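Local coordinates for protein ATP synthase epsilon chain (Caldalkalibacillus thermarum TA2.A1, PDB 5IK2) that probably serves in the F1 sector of the ATP synthase that makes ATP from ADP on a proton gradient, and binds ATP itself, at residues V34-L45 / G66-I77. The protein carries 2 engineered substitutions. Residues are numbered along the deposited sequence; the frame is centred on the assembly and turned at random.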
# COMPACT_ATOMS: atom_id res chain seq x y z
N VAL H 34 77.74 2.71 -4.57
CA VAL H 34 77.51 2.38 -5.98
C VAL H 34 77.36 3.64 -6.83
O VAL H 34 76.42 4.41 -6.65
CB VAL H 34 76.26 1.49 -6.16
CG1 VAL H 34 76.02 1.16 -7.63
CG2 VAL H 34 76.42 0.21 -5.34
N MET H 35 78.30 3.84 -7.76
CA MET H 35 78.27 4.92 -8.75
C MET H 35 78.15 4.30 -10.14
O MET H 35 78.07 3.07 -10.28
CB MET H 35 79.53 5.78 -8.62
CG MET H 35 79.65 6.49 -7.28
SD MET H 35 81.11 7.53 -7.11
CE MET H 35 80.82 8.78 -8.37
N ALA H 36 78.12 5.15 -11.17
CA ALA H 36 78.03 4.69 -12.56
C ALA H 36 79.27 3.88 -12.98
O ALA H 36 80.38 4.16 -12.53
CB ALA H 36 77.84 5.87 -13.50
N GLY H 37 79.05 2.88 -13.83
CA GLY H 37 80.12 2.01 -14.30
C GLY H 37 80.67 1.03 -13.27
O GLY H 37 81.84 0.66 -13.33
N HIS H 38 79.82 0.61 -12.33
CA HIS H 38 80.20 -0.39 -11.33
C HIS H 38 80.07 -1.78 -11.94
O HIS H 38 79.26 -2.01 -12.84
CB HIS H 38 79.30 -0.26 -10.09
CG HIS H 38 79.79 -1.02 -8.90
ND1 HIS H 38 79.59 -2.38 -8.76
CD2 HIS H 38 80.45 -0.62 -7.79
CE1 HIS H 38 80.12 -2.78 -7.62
NE2 HIS H 38 80.64 -1.73 -7.01
N ILE H 39 80.88 -2.72 -11.44
CA ILE H 39 80.89 -4.10 -11.93
C ILE H 39 79.54 -4.75 -11.55
O ILE H 39 79.01 -4.45 -10.47
CB ILE H 39 82.06 -4.93 -11.34
CG1 ILE H 39 83.42 -4.25 -11.61
CG2 ILE H 39 82.09 -6.35 -11.91
CD1 ILE H 39 84.10 -3.66 -10.38
N PRO H 40 78.97 -5.60 -12.43
CA PRO H 40 77.76 -6.35 -12.07
C PRO H 40 77.90 -7.13 -10.74
O PRO H 40 78.80 -7.96 -10.60
CB PRO H 40 77.58 -7.31 -13.25
CG PRO H 40 78.12 -6.54 -14.40
CD PRO H 40 79.28 -5.75 -13.87
N LEU H 41 77.00 -6.82 -9.80
CA LEU H 41 77.09 -7.32 -8.42
C LEU H 41 75.70 -7.56 -7.83
O LEU H 41 74.78 -6.79 -8.09
CB LEU H 41 77.86 -6.32 -7.55
CG LEU H 41 77.94 -6.51 -6.03
CD1 LEU H 41 78.67 -7.80 -5.67
CD2 LEU H 41 78.61 -5.32 -5.38
N VAL H 42 75.57 -8.63 -7.05
CA VAL H 42 74.38 -8.88 -6.23
C VAL H 42 74.83 -9.19 -4.80
O VAL H 42 75.73 -10.00 -4.59
CB VAL H 42 73.54 -10.06 -6.77
CG1 VAL H 42 72.33 -10.33 -5.88
CG2 VAL H 42 73.09 -9.78 -8.20
N THR H 43 74.19 -8.53 -3.83
CA THR H 43 74.50 -8.72 -2.41
C THR H 43 73.26 -8.46 -1.54
O THR H 43 72.49 -7.55 -1.84
CB THR H 43 75.67 -7.80 -1.96
OG1 THR H 43 75.94 -8.01 -0.56
CG2 THR H 43 75.36 -6.32 -2.20
N PRO H 44 73.07 -9.26 -0.47
CA PRO H 44 72.03 -8.90 0.50
C PRO H 44 72.39 -7.64 1.29
O PRO H 44 73.57 -7.36 1.51
CB PRO H 44 71.97 -10.12 1.44
CG PRO H 44 72.60 -11.23 0.68
CD PRO H 44 73.65 -10.58 -0.16
N LEU H 45 71.37 -6.89 1.70
CA LEU H 45 71.54 -5.68 2.50
C LEU H 45 71.05 -5.93 3.91
O LEU H 45 70.10 -6.70 4.13
CB LEU H 45 70.74 -4.52 1.90
CG LEU H 45 71.10 -4.07 0.48
CD1 LEU H 45 70.11 -3.00 0.02
CD2 LEU H 45 72.53 -3.55 0.41
N GLY H 66 65.95 -6.65 2.26
CA GLY H 66 66.21 -6.41 0.83
C GLY H 66 67.59 -6.81 0.35
O GLY H 66 68.46 -7.16 1.15
N PHE H 67 67.76 -6.78 -0.97
CA PHE H 67 69.06 -7.05 -1.60
C PHE H 67 69.32 -6.09 -2.77
O PHE H 67 68.38 -5.58 -3.39
CB PHE H 67 69.15 -8.51 -2.07
CG PHE H 67 68.30 -8.83 -3.27
CD1 PHE H 67 66.94 -9.11 -3.13
CD2 PHE H 67 68.86 -8.88 -4.55
CE1 PHE H 67 66.15 -9.41 -4.24
CE2 PHE H 67 68.08 -9.19 -5.66
CZ PHE H 67 66.72 -9.45 -5.50
N LEU H 68 70.60 -5.86 -3.04
CA LEU H 68 71.06 -4.95 -4.08
C LEU H 68 71.38 -5.73 -5.35
O LEU H 68 71.88 -6.85 -5.27
CB LEU H 68 72.32 -4.22 -3.60
CG LEU H 68 72.98 -3.18 -4.50
CD1 LEU H 68 72.06 -1.99 -4.75
CD2 LEU H 68 74.28 -2.71 -3.86
N GLU H 69 71.07 -5.15 -6.51
CA GLU H 69 71.47 -5.71 -7.81
C GLU H 69 72.03 -4.59 -8.69
O GLU H 69 71.29 -3.75 -9.19
CB GLU H 69 70.30 -6.40 -8.51
CG GLU H 69 70.73 -7.23 -9.72
CD GLU H 69 69.86 -7.04 -10.96
OE1 GLU H 69 69.07 -6.08 -11.04
OE2 GLU H 69 69.99 -7.87 -11.89
N VAL H 70 73.35 -4.61 -8.88
CA VAL H 70 74.06 -3.58 -9.63
C VAL H 70 74.35 -4.04 -11.06
O VAL H 70 74.72 -5.20 -11.28
CB VAL H 70 75.40 -3.22 -8.95
CG1 VAL H 70 76.05 -2.02 -9.64
CG2 VAL H 70 75.20 -2.95 -7.47
N ARG H 71 74.13 -3.14 -12.01
CA ARG H 71 74.71 -3.23 -13.35
C ARG H 71 75.41 -1.89 -13.63
O ARG H 71 75.17 -0.91 -12.92
CB ARG H 71 73.62 -3.50 -14.40
CG ARG H 71 73.26 -4.97 -14.61
CD ARG H 71 72.19 -5.45 -13.64
NE ARG H 71 70.89 -4.82 -13.89
CZ ARG H 71 70.00 -5.21 -14.81
NH1 ARG H 71 70.24 -6.25 -15.62
NH2 ARG H 71 68.85 -4.55 -14.92
N PRO H 72 76.29 -1.84 -14.66
CA PRO H 72 76.85 -0.54 -15.06
C PRO H 72 75.78 0.45 -15.55
O PRO H 72 75.93 1.67 -15.37
CB PRO H 72 77.83 -0.90 -16.19
CG PRO H 72 77.42 -2.25 -16.66
CD PRO H 72 76.86 -2.95 -15.45
N ASP H 73 74.71 -0.08 -16.15
CA ASP H 73 73.59 0.70 -16.66
C ASP H 73 72.56 1.07 -15.58
O ASP H 73 72.07 2.20 -15.55
CB ASP H 73 72.91 -0.09 -17.79
CG ASP H 73 71.87 0.72 -18.54
OD1 ASP H 73 72.17 1.87 -18.94
OD2 ASP H 73 70.75 0.20 -18.75
N LYS H 74 72.24 0.11 -14.71
CA LYS H 74 71.09 0.21 -13.79
C LYS H 74 71.43 -0.30 -12.39
O LYS H 74 72.26 -1.19 -12.23
CB LYS H 74 69.92 -0.61 -14.38
CG LYS H 74 68.61 -0.59 -13.61
CD LYS H 74 67.93 0.78 -13.65
CE LYS H 74 66.63 0.78 -12.87
NZ LYS H 74 65.64 -0.21 -13.39
N VAL H 75 70.77 0.28 -11.38
CA VAL H 75 70.89 -0.14 -9.98
C VAL H 75 69.51 -0.45 -9.40
O VAL H 75 68.67 0.45 -9.30
CB VAL H 75 71.57 0.95 -9.12
CG1 VAL H 75 71.64 0.54 -7.64
CG2 VAL H 75 72.97 1.25 -9.65
N ASN H 76 69.27 -1.71 -9.04
CA ASN H 76 68.00 -2.15 -8.45
C ASN H 76 68.16 -2.53 -6.98
O ASN H 76 69.16 -3.14 -6.59
CB ASN H 76 67.44 -3.35 -9.22
CG ASN H 76 66.99 -2.98 -10.62
OD1 ASN H 76 66.41 -1.92 -10.84
ND2 ASN H 76 67.24 -3.87 -11.57
N ILE H 77 67.17 -2.16 -6.17
CA ILE H 77 67.05 -2.63 -4.79
C ILE H 77 65.63 -3.16 -4.59
O ILE H 77 64.67 -2.39 -4.61
CB ILE H 77 67.36 -1.50 -3.77
CG1 ILE H 77 68.86 -1.18 -3.78
CG2 ILE H 77 66.94 -1.90 -2.35
CD1 ILE H 77 69.24 0.09 -3.06
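His38 and Val70 meet through their first torsions: the imidazole swings anti to its backbone N (chi1 -167°), and Val70 likewise sends CG1 anti to its own N, the two side chains crossing at about a right angle with His38 ND1 3.7 Å from Val70 CG1. The same ND1 donates to Ile39 O at 2.7 Å, in that carbonyl's plane on a lone pair, fixing the ring's rotation. Replacing His38 by alanine keeps CB but would probably open a gap beside Val70 CG1 and leave Ile39 O without this donor. At the start of 34-45, Val34 meets Val75 and Val70 tip to tip, its CG1 3.7 Å from Val75 CG2, while the Val34 and Leu68 side chains pass in opposite directions. These contacts lie within the N-terminal beta-sandwich domain, where strand 41-44 runs antiparallel to 66-70 (170°), and 66-70 turns back through Pro72 and Asp73 into the strand carrying Val75 and Ile77. Val70 N gives Leu41 O a nearly straight bond (2.7 Å, N-H...O 170°) and Leu41 N returns one to Val70 O; Thr43 and Leu68 do the same, and Leu45 N to Gly66 O, 3.0 Å, extends the ladder. On the other face Val42 CG2 rests on Glu69 CG (3.8 Å), the side chains crossing at a slant, and Val42 CG1 lies 4.0 Å from Phe67 CD2. Asn76 ND2 donates in its amide plane to Glu69 OE1 at 2.9 Å, holding that carboxylate across the hairpin. Leu41 and Val42 also pair in parallel with a strand of another protein's chain, whose backbone hydrogen-bonds Thr43 OG1.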